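Local coordinates for transcriptional regulator, Crp/Fnr family (Eubacterium rectale ATCC 33656, PDB 3DV8), which probably regulates transcription as a Crp/Fnr-type dimer, pairing a cyclic nucleotide-binding-type sensor domain with a helix-turn-helix domain that is likely to bind DNA, at residues A[66-71]-A[176-181]; A[54-59]-A[94-99]; A[147-152]-A[215-220]. One frame throughout, in Å; residues are numbered along the deposited sequence.

Contact 1. Residues A[66-71]-A[176-181]; sequences EITLYR and ANHLGS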
ATOM      1  N   GLU A  66       2.253   4.301  16.183  1.00 62.47           N
ATOM      2  CA  GLU A  66       1.178   3.719  15.378  1.00 59.83           C
ATOM      3  C   GLU A  66       0.664   4.647  14.288  1.00 58.88           C
ATOM      4  O   GLU A  66       0.724   5.854  14.449  1.00 59.54           O
ATOM      5  CB  GLU A  66      -0.027   3.398  16.284  1.00 59.56           C
ATOM      6  CG  GLU A  66       0.182   2.315  17.324  1.00 58.44           C
ATOM      7  CD  GLU A  66      -1.020   2.113  18.261  1.00 58.79           C
ATOM      8  OE1 GLU A  66      -2.122   2.576  17.966  1.00 51.68           O
ATOM      9  OE2 GLU A  66      -0.865   1.480  19.317  1.00 60.51           O
ATOM     10  N   ILE A  67       0.133   4.065  13.207  1.00 57.20           N
ATOM     11  CA  ILE A  67      -0.606   4.801  12.156  1.00 55.53           C
ATOM     12  C   ILE A  67      -1.717   3.875  11.614  1.00 54.59           C
ATOM     13  O   ILE A  67      -1.453   2.711  11.324  1.00 54.56           O
ATOM     14  CB  ILE A  67       0.304   5.388  11.021  1.00 55.44           C
ATOM     15  CG1 ILE A  67      -0.516   6.291  10.080  1.00 56.15           C
ATOM     16  CG2 ILE A  67       1.012   4.302  10.233  1.00 56.24           C
ATOM     17  CD1 ILE A  67       0.310   7.038   9.026  1.00 55.55           C
ATOM     18  N   THR A  68      -2.950   4.388  11.515  1.00 53.32           N
ATOM     19  CA  THR A  68      -4.096   3.635  10.977  1.00 53.51           C
ATOM     20  C   THR A  68      -3.981   3.514   9.451  1.00 53.63           C
ATOM     21  O   THR A  68      -3.813   4.520   8.759  1.00 54.16           O
ATOM     22  CB  THR A  68      -5.457   4.329  11.302  1.00 52.91           C
ATOM     23  OG1 THR A  68      -5.615   4.423  12.721  1.00 52.83           O
ATOM     24  CG2 THR A  68      -6.654   3.573  10.707  1.00 50.65           C
ATOM     25  N   LEU A  69      -4.067   2.286   8.943  1.00 53.71           N
ATOM     26  CA  LEU A  69      -4.054   2.035   7.511  1.00 54.79           C
ATOM     27  C   LEU A  69      -5.451   2.314   6.941  1.00 56.13           C
ATOM     28  O   LEU A  69      -5.591   3.039   5.959  1.00 57.52           O
ATOM     29  CB  LEU A  69      -3.595   0.609   7.203  1.00 54.70           C
ATOM     30  CG  LEU A  69      -2.187   0.230   7.689  1.00 54.68           C
ATOM     31  CD1 LEU A  69      -1.853  -1.171   7.214  1.00 52.20           C
ATOM     32  CD2 LEU A  69      -1.120   1.202   7.204  1.00 53.21           C
ATOM     33  N   TYR A  70      -6.472   1.739   7.562  1.00 56.30           N
ATOM     34  CA  TYR A  70      -7.863   1.933   7.147  1.00 56.38           C
ATOM     35  C   TYR A  70      -8.792   1.453   8.246  1.00 56.85           C
ATOM     36  O   TYR A  70      -8.357   0.791   9.198  1.00 56.08           O
ATOM     37  CB  TYR A  70      -8.164   1.156   5.848  1.00 56.99           C
ATOM     38  CG  TYR A  70      -7.844  -0.324   5.934  1.00 57.27           C
ATOM     39  CD1 TYR A  70      -8.792  -1.240   6.406  1.00 54.94           C
ATOM     40  CD2 TYR A  70      -6.577  -0.808   5.558  1.00 59.04           C
ATOM     41  CE1 TYR A  70      -8.495  -2.600   6.516  1.00 58.56           C
ATOM     42  CE2 TYR A  70      -6.265  -2.170   5.648  1.00 61.34           C
ATOM     43  CZ  TYR A  70      -7.229  -3.062   6.139  1.00 61.84           C
ATOM     44  OH  TYR A  70      -6.943  -4.404   6.232  1.00 61.42           O
ATOM     45  N   ARG A  71     -10.069   1.781   8.088  1.00 57.78           N
ATOM     46  CA  ARG A  71     -11.133   1.344   8.985  1.00 58.90           C
ATOM     47  C   ARG A  71     -12.161   0.515   8.208  1.00 58.92           C
ATOM     48  O   ARG A  71     -12.408   0.760   7.021  1.00 58.21           O
ATOM     49  CB  ARG A  71     -11.806   2.542   9.645  1.00 58.88           C
ATOM     50  CG  ARG A  71     -11.014   3.149  10.793  1.00 59.13           C
ATOM     51  CD  ARG A  71     -11.602   4.506  11.158  1.00 60.03           C
ATOM     52  NE  ARG A  71     -11.322   4.967  12.519  1.00 59.67           N
ATOM     53  CZ  ARG A  71     -11.586   6.198  12.975  1.00 62.39           C
ATOM     54  NH1 ARG A  71     -12.050   7.167  12.180  1.00 66.08           N
ATOM     55  NH2 ARG A  71     -11.328   6.493  14.242  1.00 62.61           N
ATOM     56  N   ALA A 176      -2.808  10.988  17.643  1.00 53.21           N
ATOM     57  CA  ALA A 176      -1.392  10.697  17.303  1.00 53.13           C
ATOM     58  C   ALA A 176      -1.209   9.282  16.741  1.00 52.66           C
ATOM     59  O   ALA A 176      -0.489   9.097  15.769  1.00 52.79           O
ATOM     60  CB  ALA A 176      -0.477  10.898  18.516  1.00 51.71           C
ATOM     61  N   ASN A 177      -1.873   8.304  17.359  1.00 53.06           N
ATOM     62  CA  ASN A 177      -1.850   6.900  16.913  1.00 53.67           C
ATOM     63  C   ASN A 177      -2.574   6.665  15.582  1.00 54.12           C
ATOM     64  O   ASN A 177      -2.215   5.755  14.845  1.00 53.23           O
ATOM     65  CB  ASN A 177      -2.396   5.965  18.004  1.00 54.35           C
ATOM     66  CG  ASN A 177      -1.502   5.913  19.257  1.00 55.05           C
ATOM     67  OD1 ASN A 177      -0.364   6.387  19.250  1.00 59.16           O
ATOM     68  ND2 ASN A 177      -2.026   5.338  20.336  1.00 51.17           N
ATOM     69  N   HIS A 178      -3.590   7.474  15.285  1.00 55.57           N
ATOM     70  CA  HIS A 178      -4.262   7.421  13.978  1.00 56.50           C
ATOM     71  C   HIS A 178      -3.396   7.955  12.837  1.00 57.83           C
ATOM     72  O   HIS A 178      -3.374   7.363  11.763  1.00 58.97           O
ATOM     73  CB  HIS A 178      -5.598   8.180  13.985  1.00 56.11           C
ATOM     74  CG  HIS A 178      -6.736   7.389  14.534  1.00 57.42           C
ATOM     75  ND1 HIS A 178      -7.140   6.203  13.960  1.00 57.10           N
ATOM     76  CD2 HIS A 178      -7.588   7.625  15.559  1.00 58.78           C
ATOM     77  CE1 HIS A 178      -8.174   5.727  14.626  1.00 58.38           C
ATOM     78  NE2 HIS A 178      -8.473   6.574  15.597  1.00 57.78           N
ATOM     79  N   LEU A 179      -2.683   9.052  13.094  1.00 58.92           N
ATOM     80  CA  LEU A 179      -1.892   9.766  12.093  1.00 60.11           C
ATOM     81  C   LEU A 179      -0.392   9.442  12.000  1.00 60.86           C
ATOM     82  O   LEU A 179       0.266   9.938  11.089  1.00 61.04           O
ATOM     83  CB  LEU A 179      -2.050  11.283  12.338  1.00 60.26           C
ATOM     84  CG  LEU A 179      -3.475  11.855  12.374  1.00 59.35           C
ATOM     85  CD1 LEU A 179      -3.411  13.338  12.664  1.00 57.14           C
ATOM     86  CD2 LEU A 179      -4.232  11.600  11.077  1.00 54.56           C
ATOM     87  N   GLY A 180       0.159   8.617  12.889  1.00 61.03           N
ATOM     88  CA  GLY A 180       1.605   8.375  12.882  1.00 61.16           C
ATOM     89  C   GLY A 180       2.405   9.547  13.432  1.00 61.98           C
ATOM     90  O   GLY A 180       3.535   9.762  12.997  1.00 62.75           O
ATOM     91  N   SER A 181       1.837  10.284  14.395  1.00 62.34           N
ATOM     92  CA  SER A 181       2.487  11.438  15.030  1.00 63.21           C
ATOM     93  C   SER A 181       2.727  11.157  16.524  1.00 64.06           C
ATOM     94  O   SER A 181       2.486  10.035  16.990  1.00 64.22           O
ATOM     95  CB  SER A 181       1.615  12.681  14.836  1.00 63.14           C
ATOM     96  OG  SER A 181       2.311  13.847  15.243  1.00 63.58           O
TER
HETATM   97  O   HOH W   1       1.657   7.115  17.177  1.00 40.48           O
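Thr68 and His178 join strand 66-72 to the C-terminal end of helix 172-179. Their side chains lie side by side and point the same way. Thr68 OG1 stands anti to its carbonyl carbon (chi1 -60°) and hydrogen-bonds His178 ND1 at 2.7 Å, near the plane of the imidazole. The backbone adds a second link, Thr68 N to His178 O at 3.0 Å. Across the imidazole, Arg71 NH2 is 3.2 Å from His178 NE2. The guanidinium and ring planes are 73° apart. Glu66 OE1 packs against Asn177 CB at 3.4 Å. Ile67 meets the end of the helix, its CD1 3.6 Å from Leu179 O. Here the sensor-type beta domain meets the first helix of the helix-turn-helix, so the contact is an interdomain one. Gly180, with positive phi, is the first residue to leave the helix, and Ser181 N bonds back to Ala176 O at 3.0 Å. Gly180 CA also makes a CA-H...O contact with Glu66 O. A water accepts from Glu66 N at 3.0 Å and connects it to Asn177 OD1 and Ser181 O. In the second shell, Arg56 hydrogen-bonds Thr68 OG1 through NE and pairs with Glu66 OE1 through NH1. Glu98 forms a salt bridge with Arg71 NE. Phe155 meets the His178 ring from helix 148-163.

Contact 2. Residues A[54-59]-A[94-99]; sequences QLRTYI and TIEAEK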
ATOM      1  N   GLN A  54     -17.205  -1.404  14.201  1.00 59.44           N
ATOM      2  CA  GLN A  54     -16.089  -0.650  13.645  1.00 59.52           C
ATOM      3  C   GLN A  54     -14.742  -1.278  14.044  1.00 59.45           C
ATOM      4  O   GLN A  54     -14.472  -1.456  15.238  1.00 58.86           O
ATOM      5  CB  GLN A  54     -16.188   0.801  14.120  1.00 59.41           C
ATOM      6  CG  GLN A  54     -15.206   1.776  13.454  1.00 61.28           C
ATOM      7  CD  GLN A  54     -15.377   3.204  13.958  1.00 59.66           C
ATOM      8  OE1 GLN A  54     -16.492   3.722  14.041  1.00 58.80           O
ATOM      9  NE2 GLN A  54     -14.271   3.844  14.285  1.00 58.95           N
ATOM     10  N   LEU A  55     -13.942  -1.643  13.028  1.00 59.67           N
ATOM     11  CA  LEU A  55     -12.609  -2.234  13.194  1.00 59.01           C
ATOM     12  C   LEU A  55     -11.562  -1.271  12.653  1.00 57.99           C
ATOM     13  O   LEU A  55     -11.834  -0.474  11.742  1.00 57.56           O
ATOM     14  CB  LEU A  55     -12.486  -3.580  12.474  1.00 58.66           C
ATOM     15  CG  LEU A  55     -13.447  -4.703  12.882  1.00 61.10           C
ATOM     16  CD1 LEU A  55     -13.154  -5.959  12.045  1.00 60.79           C
ATOM     17  CD2 LEU A  55     -13.370  -5.016  14.389  1.00 60.37           C
ATOM     18  N   ARG A  56     -10.363  -1.370  13.215  1.00 56.82           N
ATOM     19  CA  ARG A  56      -9.250  -0.518  12.859  1.00 56.63           C
ATOM     20  C   ARG A  56      -7.994  -1.351  12.555  1.00 56.94           C
ATOM     21  O   ARG A  56      -7.464  -2.014  13.459  1.00 56.94           O
ATOM     22  CB  ARG A  56      -8.984   0.393  14.045  1.00 57.33           C
ATOM     23  CG  ARG A  56      -7.886   1.419  13.848  1.00 57.49           C
ATOM     24  CD  ARG A  56      -7.079   1.602  15.112  1.00 56.70           C
ATOM     25  NE  ARG A  56      -5.896   2.423  14.866  1.00 56.79           N
ATOM     26  CZ  ARG A  56      -4.868   2.559  15.697  1.00 55.59           C
ATOM     27  NH1 ARG A  56      -4.803   1.871  16.828  1.00 54.19           N
ATOM     28  NH2 ARG A  56      -3.861   3.350  15.344  1.00 57.89           N
ATOM     29  N   THR A  57      -7.530  -1.297  11.294  1.00 56.16           N
ATOM     30  CA  THR A  57      -6.299  -1.962  10.864  1.00 55.36           C
ATOM     31  C   THR A  57      -5.174  -0.939  10.971  1.00 54.93           C
ATOM     32  O   THR A  57      -5.273   0.143  10.422  1.00 54.29           O
ATOM     33  CB  THR A  57      -6.403  -2.512   9.451  1.00 55.13           C
ATOM     34  OG1 THR A  57      -7.440  -3.492   9.434  1.00 55.48           O
ATOM     35  CG2 THR A  57      -5.079  -3.168   9.006  1.00 54.62           C
ATOM     36  N   TYR A  58      -4.123  -1.287  11.710  1.00 55.63           N
ATOM     37  CA  TYR A  58      -2.974  -0.412  11.916  1.00 55.63           C
ATOM     38  C   TYR A  58      -1.657  -1.182  12.014  1.00 56.17           C
ATOM     39  O   TYR A  58      -1.636  -2.428  12.077  1.00 55.49           O
ATOM     40  CB  TYR A  58      -3.193   0.457  13.163  1.00 55.50           C
ATOM     41  CG  TYR A  58      -3.248  -0.257  14.515  1.00 54.56           C
ATOM     42  CD1 TYR A  58      -4.361  -1.033  14.887  1.00 54.89           C
ATOM     43  CD2 TYR A  58      -2.221  -0.094  15.455  1.00 54.33           C
ATOM     44  CE1 TYR A  58      -4.429  -1.665  16.148  1.00 53.21           C
ATOM     45  CE2 TYR A  58      -2.274  -0.721  16.709  1.00 55.99           C
ATOM     46  CZ  TYR A  58      -3.383  -1.501  17.052  1.00 56.24           C
ATOM     47  OH  TYR A  58      -3.424  -2.111  18.283  1.00 54.06           O
ATOM     48  N   ILE A  59      -0.566  -0.421  11.994  1.00 56.49           N
ATOM     49  CA  ILE A  59       0.774  -0.974  12.121  1.00 57.35           C
ATOM     50  C   ILE A  59       1.459  -0.303  13.299  1.00 58.56           C
ATOM     51  O   ILE A  59       1.159   0.840  13.621  1.00 58.11           O
ATOM     52  CB  ILE A  59       1.584  -0.890  10.796  1.00 57.60           C
ATOM     53  CG1 ILE A  59       1.780   0.559  10.309  1.00 57.67           C
ATOM     54  CG2 ILE A  59       0.891  -1.740   9.732  1.00 55.09           C
ATOM     55  CD1 ILE A  59       2.665   0.671   9.079  1.00 57.18           C
ATOM     56  N   THR A  94      -2.085  -5.035  12.727  1.00 55.61           N
ATOM     57  CA  THR A  94      -2.873  -5.267  13.934  1.00 55.14           C
ATOM     58  C   THR A  94      -4.292  -4.756  13.639  1.00 54.82           C
ATOM     59  O   THR A  94      -4.460  -3.654  13.108  1.00 53.73           O
ATOM     60  CB  THR A  94      -2.239  -4.606  15.175  1.00 55.16           C
ATOM     61  OG1 THR A  94      -0.936  -5.168  15.372  1.00 55.88           O
ATOM     62  CG2 THR A  94      -3.082  -4.850  16.439  1.00 54.00           C
ATOM     63  N   ILE A  95      -5.295  -5.587  13.945  1.00 54.80           N
ATOM     64  CA  ILE A  95      -6.711  -5.254  13.738  1.00 55.00           C
ATOM     65  C   ILE A  95      -7.392  -5.317  15.102  1.00 56.00           C
ATOM     66  O   ILE A  95      -7.233  -6.315  15.829  1.00 56.57           O
ATOM     67  CB  ILE A  95      -7.424  -6.207  12.746  1.00 54.71           C
ATOM     68  CG1 ILE A  95      -6.601  -6.378  11.449  1.00 55.31           C
ATOM     69  CG2 ILE A  95      -8.810  -5.665  12.418  1.00 49.10           C
ATOM     70  CD1 ILE A  95      -7.105  -7.463  10.531  1.00 54.70           C
ATOM     71  N   GLU A  96      -8.118  -4.251  15.453  1.00 55.93           N
ATOM     72  CA  GLU A  96      -8.830  -4.174  16.731  1.00 56.69           C
ATOM     73  C   GLU A  96     -10.198  -3.507  16.595  1.00 56.90           C
ATOM     74  O   GLU A  96     -10.417  -2.731  15.660  1.00 56.93           O
ATOM     75  CB  GLU A  96      -7.973  -3.423  17.758  1.00 56.54           C
ATOM     76  CG  GLU A  96      -7.808  -1.925  17.476  1.00 57.09           C
ATOM     77  CD  GLU A  96      -6.907  -1.202  18.461  1.00 57.74           C
ATOM     78  OE1 GLU A  96      -6.113  -1.849  19.176  1.00 62.15           O
ATOM     79  OE2 GLU A  96      -6.991   0.040  18.499  1.00 55.57           O
ATOM     80  N   ALA A  97     -11.086  -3.790  17.553  1.00 57.23           N
ATOM     81  CA  ALA A  97     -12.441  -3.215  17.589  1.00 57.47           C
ATOM     82  C   ALA A  97     -12.426  -1.810  18.211  1.00 57.39           C
ATOM     83  O   ALA A  97     -12.058  -1.656  19.380  1.00 57.22           O
ATOM     84  CB  ALA A  97     -13.395  -4.132  18.386  1.00 56.59           C
ATOM     85  N   GLU A  98     -12.814  -0.799  17.434  1.00 57.37           N
ATOM     86  CA  GLU A  98     -12.947   0.589  17.942  1.00 58.15           C
ATOM     87  C   GLU A  98     -14.264   0.845  18.672  1.00 58.89           C
ATOM     88  O   GLU A  98     -14.358   1.792  19.453  1.00 59.46           O
ATOM     89  CB  GLU A  98     -12.783   1.619  16.833  1.00 58.38           C
ATOM     90  CG  GLU A  98     -11.372   1.809  16.426  1.00 56.59           C
ATOM     91  CD  GLU A  98     -11.233   2.947  15.455  1.00 60.43           C
ATOM     92  OE1 GLU A  98     -11.873   2.903  14.372  1.00 58.13           O
ATOM     93  OE2 GLU A  98     -10.466   3.872  15.787  1.00 57.92           O
ATOM     94  N   LYS A  99     -15.284   0.066  18.330  1.00 59.72           N
ATOM     95  CA  LYS A  99     -16.578   0.050  19.008  1.00 60.52           C
ATOM     96  C   LYS A  99     -16.915  -1.419  19.172  1.00 60.96           C
ATOM     97  O   LYS A  99     -16.237  -2.271  18.563  1.00 61.69           O
ATOM     98  CB  LYS A  99     -17.632   0.757  18.168  1.00 60.36           C
ATOM     99  CG  LYS A  99     -17.357   2.250  17.982  1.00 61.82           C
ATOM    100  CD  LYS A  99     -18.489   2.909  17.204  1.00 61.81           C
ATOM    101  CE  LYS A  99     -18.366   4.419  17.194  1.00 62.27           C
ATOM    102  NZ  LYS A  99     -17.216   4.861  16.411  1.00 64.50           N
TER
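Tyr58 and Glu96 share a first torsion: CG sits between the backbone N and the carbonyl carbon (chi1 66° and 69°). From there the two side chains cross at about a right angle, and Tyr58 OH comes within 2.8 Å of Glu96 OE1, a weak and unsettled bond. Arg56 starts with CG anti to its backbone N (chi1 -177°), and its chain lies alongside Glu96, pointing the same way. Thr94 CB makes a CH-pi contact over one face of the Tyr58 ring, 3.9 Å from its centroid. Arg56 NH1 lies over the centre of the opposite face. NH1 also makes a salt bridge to Glu96 OE2 at 3.3 Å, its hydrogen bond weak; OE2 lies at the guanidinium edge. Arg56 NE is taken by Thr68. Beneath these groups the strands run antiparallel, as central neighbours in one sheet of the cupin-type beta roll. Arg56-Glu96 and Tyr58-Thr94 are hydrogen-bonded pairs; Tyr58 N reaches Thr94 O at 2.8 Å. Leu55, Thr57, Ile95 and Ala97 occupy the other face. There Leu55 CD2 meets Ala97 CB at 4.1 Å. Further on, Gln54 NE2 donates to Glu98 OE1 at 2.6 Å, in the amide plane but from above the carboxylate. Lys99 NZ donates to Gln54 OE1 at 2.7 Å, above the amide plane. An alanine here removes the amide, and would probably leave Glu98 and Lys99 no longer bridged. Opposite charges are paired here, so Arg56 with Glu96, and Lys99 with Glu163, would probably offset one another.

Contact 3. Residues A[147-152]-A[215-220]; sequences SLDKRV and ETLQRS
Lys150 packs its aliphatic chain against the backbone oxygens of Leu217 and Ser220. Its CB is 3.7 Å from Leu217 O. CG comes to 3.2 Å from that same carbonyl oxygen. CD is 3.1 Å from Ser220 O and also touches Leu217 O. The chain then bends at chi3 (-100°), which places CE 3.4 Å from Ser220 O. At the tip, NZ turns back to its own segment and donates to Ser147 OG at 3.1 Å. Ser147 OG in turn donates to Asp149 OD1. NZ also stands 4.4 Å from Ser220 OXT, beyond salt-bridge range, so any pull from the C-terminal carboxylate would be longer-range. The two helices belong to the Crp-like helix-turn-helix domain. Helix 148-163 is here met near its start by helix 211-219, the last of the chain. Segments 148-152 and 215-219 make an angle of 129° between their N-to-C directions. No hydrogen bond crosses between the two segments. Beside Lys150, the Asp149 and Leu217 side chains cross at about a right angle, with OD2 of Asp149 3.4 Å from Leu217 CD2. Both also touch helix 183-195, Leu217 at Phe193 and Asp149 at Met189; by its place after the turn this is probably the recognition helix. Gln218 CA faces Lys150 O, while its NE2 hydrogen-bonds Ser154 OG and its O accepts from Lys146 NZ.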
ATOM      1  N   SER A 147       0.326  18.320   4.715  1.00 61.27           N
ATOM      2  CA  SER A 147       0.932  18.670   6.017  1.00 60.20           C
ATOM      3  C   SER A 147       0.038  18.268   7.205  1.00 59.24           C
ATOM      4  O   SER A 147      -1.169  18.071   7.045  1.00 57.94           O
ATOM      5  CB  SER A 147       1.257  20.165   6.071  1.00 59.55           C
ATOM      6  OG  SER A 147       0.133  20.929   5.689  1.00 56.90           O
ATOM      7  N   LEU A 148       0.648  18.186   8.394  1.00 59.11           N
ATOM      8  CA  LEU A 148      -0.009  17.664   9.611  1.00 58.88           C
ATOM      9  C   LEU A 148      -1.278  18.417  10.015  1.00 58.88           C
ATOM     10  O   LEU A 148      -2.249  17.778  10.413  1.00 59.39           O
ATOM     11  CB  LEU A 148       0.979  17.553  10.785  1.00 57.60           C
ATOM     12  CG  LEU A 148       0.538  16.786  12.044  1.00 58.88           C
ATOM     13  CD1 LEU A 148       0.149  15.334  11.769  1.00 53.07           C
ATOM     14  CD2 LEU A 148       1.651  16.836  13.079  1.00 59.09           C
ATOM     15  N   ASP A 149      -1.270  19.747   9.897  1.00 58.83           N
ATOM     16  CA  ASP A 149      -2.469  20.567  10.167  1.00 59.03           C
ATOM     17  C   ASP A 149      -3.662  20.122   9.295  1.00 59.44           C
ATOM     18  O   ASP A 149      -4.785  20.000   9.795  1.00 60.07           O
ATOM     19  CB  ASP A 149      -2.207  22.094  10.020  1.00 59.33           C
ATOM     20  CG  ASP A 149      -1.736  22.512   8.617  1.00 61.33           C
ATOM     21  OD1 ASP A 149      -1.049  21.723   7.935  1.00 61.67           O
ATOM     22  OD2 ASP A 149      -2.035  23.655   8.210  1.00 63.42           O
ATOM     23  N   LYS A 150      -3.401  19.833   8.018  1.00 58.64           N
ATOM     24  CA  LYS A 150      -4.447  19.385   7.092  1.00 58.33           C
ATOM     25  C   LYS A 150      -4.960  17.988   7.421  1.00 58.03           C
ATOM     26  O   LYS A 150      -6.162  17.729   7.330  1.00 58.41           O
ATOM     27  CB  LYS A 150      -3.970  19.467   5.641  1.00 58.27           C
ATOM     28  CG  LYS A 150      -3.677  20.891   5.215  1.00 57.90           C
ATOM     29  CD  LYS A 150      -3.543  21.054   3.716  1.00 59.15           C
ATOM     30  CE  LYS A 150      -2.125  21.112   3.227  1.00 63.76           C
ATOM     31  NZ  LYS A 150      -1.469  22.443   3.506  1.00 59.04           N
ATOM     32  N   ARG A 151      -4.052  17.113   7.845  1.00 57.98           N
ATOM     33  CA  ARG A 151      -4.387  15.730   8.207  1.00 58.18           C
ATOM     34  C   ARG A 151      -5.169  15.647   9.518  1.00 58.28           C
ATOM     35  O   ARG A 151      -6.064  14.813   9.635  1.00 59.01           O
ATOM     36  CB  ARG A 151      -3.124  14.862   8.236  1.00 58.57           C
ATOM     37  CG  ARG A 151      -2.465  14.795   6.856  1.00 58.25           C
ATOM     38  CD  ARG A 151      -1.194  14.000   6.807  1.00 58.22           C
ATOM     39  NE  ARG A 151      -1.428  12.609   7.183  1.00 58.60           N
ATOM     40  CZ  ARG A 151      -0.812  11.916   8.149  1.00 57.65           C
ATOM     41  NH1 ARG A 151       0.216  12.401   8.851  1.00 55.75           N
ATOM     42  NH2 ARG A 151      -1.199  10.655   8.353  1.00 61.44           N
ATOM     43  N   VAL A 152      -4.824  16.500  10.491  1.00 57.90           N
ATOM     44  CA  VAL A 152      -5.568  16.610  11.753  1.00 57.76           C
ATOM     45  C   VAL A 152      -6.980  17.131  11.426  1.00 58.02           C
ATOM     46  O   VAL A 152      -7.965  16.544  11.872  1.00 58.50           O
ATOM     47  CB  VAL A 152      -4.849  17.507  12.819  1.00 57.71           C
ATOM     48  CG1 VAL A 152      -5.726  17.708  14.068  1.00 53.62           C
ATOM     49  CG2 VAL A 152      -3.509  16.894  13.214  1.00 54.98           C
ATOM     50  N   GLU A 215     -12.792  22.031   6.972  1.00 68.36           N
ATOM     51  CA  GLU A 215     -12.871  21.447   5.635  1.00 70.25           C
ATOM     52  C   GLU A 215     -12.012  22.208   4.619  1.00 70.25           C
ATOM     53  O   GLU A 215     -11.438  21.579   3.742  1.00 69.93           O
ATOM     54  CB  GLU A 215     -14.312  21.288   5.145  1.00 70.69           C
ATOM     55  CG  GLU A 215     -14.382  20.489   3.840  1.00 75.99           C
ATOM     56  CD  GLU A 215     -15.691  19.776   3.644  1.00 81.73           C
ATOM     57  OE1 GLU A 215     -16.746  20.439   3.754  1.00 86.09           O
ATOM     58  OE2 GLU A 215     -15.656  18.553   3.363  1.00 85.34           O
ATOM     59  N   THR A 216     -11.897  23.535   4.751  1.00 70.36           N
ATOM     60  CA  THR A 216     -11.015  24.309   3.859  1.00 70.30           C
ATOM     61  C   THR A 216      -9.506  24.040   4.137  1.00 70.39           C
ATOM     62  O   THR A 216      -8.702  24.190   3.217  1.00 70.55           O
ATOM     63  CB  THR A 216     -11.392  25.815   3.779  1.00 69.91           C
ATOM     64  OG1 THR A 216     -11.323  26.407   5.072  1.00 71.02           O
ATOM     65  CG2 THR A 216     -12.802  25.976   3.221  1.00 66.96           C
ATOM     66  N   LEU A 217      -9.130  23.634   5.366  1.00 70.52           N
ATOM     67  CA  LEU A 217      -7.735  23.168   5.654  1.00 70.58           C
ATOM     68  C   LEU A 217      -7.484  21.854   4.933  1.00 70.67           C
ATOM     69  O   LEU A 217      -6.541  21.754   4.168  1.00 70.18           O
ATOM     70  CB  LEU A 217      -7.433  22.951   7.146  1.00 70.08           C
ATOM     71  CG  LEU A 217      -6.673  24.010   7.919  1.00 69.85           C
ATOM     72  CD1 LEU A 217      -6.572  23.569   9.378  1.00 66.94           C
ATOM     73  CD2 LEU A 217      -5.289  24.195   7.310  1.00 68.39           C
ATOM     74  N   GLN A 218      -8.338  20.859   5.205  1.00 71.19           N
ATOM     75  CA  GLN A 218      -8.305  19.524   4.564  1.00 71.67           C
ATOM     76  C   GLN A 218      -8.081  19.620   3.041  1.00 72.33           C
ATOM     77  O   GLN A 218      -7.226  18.931   2.477  1.00 72.61           O
ATOM     78  CB  GLN A 218      -9.637  18.800   4.840  1.00 71.34           C
ATOM     79  CG  GLN A 218      -9.841  17.413   4.200  1.00 71.88           C
ATOM     80  CD  GLN A 218     -11.270  16.906   4.362  1.00 73.64           C
ATOM     81  OE1 GLN A 218     -12.235  17.613   4.046  1.00 78.09           O
ATOM     82  NE2 GLN A 218     -11.413  15.665   4.831  1.00 79.77           N
ATOM     83  N   ARG A 219      -8.854  20.504   2.412  1.00 72.97           N
ATOM     84  CA  ARG A 219      -8.827  20.724   0.969  1.00 73.29           C
ATOM     85  C   ARG A 219      -7.602  21.512   0.493  1.00 73.17           C
ATOM     86  O   ARG A 219      -7.176  21.289  -0.632  1.00 74.15           O
ATOM     87  CB  ARG A 219     -10.099  21.448   0.518  1.00 74.42           C
ATOM     88  CG  ARG A 219     -11.399  20.716   0.830  1.00 77.97           C
ATOM     89  CD  ARG A 219     -11.789  19.689  -0.176  1.00 83.57           C
ATOM     90  NE  ARG A 219     -12.960  18.945   0.301  1.00 87.34           N
ATOM     91  CZ  ARG A 219     -13.663  18.063  -0.413  1.00 89.58           C
ATOM     92  NH1 ARG A 219     -13.361  17.797  -1.692  1.00 90.60           N
ATOM     93  NH2 ARG A 219     -14.703  17.443   0.159  1.00 89.81           N
ATOM     94  N   SER A 220      -7.050  22.417   1.320  1.00 72.38           N
ATOM     95  CA  SER A 220      -5.855  23.232   0.960  1.00 71.89           C
ATOM     96  C   SER A 220      -4.634  22.433   0.464  1.00 72.03           C
ATOM     97  O   SER A 220      -4.456  21.231   0.707  1.00 71.17           O
ATOM     98  CB  SER A 220      -5.403  24.131   2.126  1.00 71.13           C
ATOM     99  OG  SER A 220      -6.355  25.117   2.426  1.00 68.65           O
ATOM    100  OXT SER A 220      -3.789  23.014  -0.225  1.00 72.90           O
TER

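How the contacts relate
Contact 2 is buried near the middle of the chain, contact 1 is partly buried, and contact 3 lies at the surface by the C-terminus. Contacts 1 and 2 share one sheet, where strands 55-60 and 66-72 are neighbours. A salt bridge joins them directly. Contacts 1 and 3 meet through helix 148-163, with Arg151 NH2 near Leu179 O. Contacts 2 and 3 do not touch; their nearest atoms are about 10 Å apart. The chemistry follows place. Contact 2 combines regular strand pairing with a charged face, and contact 1 joins two domains by polar and water-mediated links. Contact 3 sets lysine methylenes and a leucine methyl against oxygen atoms, with no hydrogen bond across.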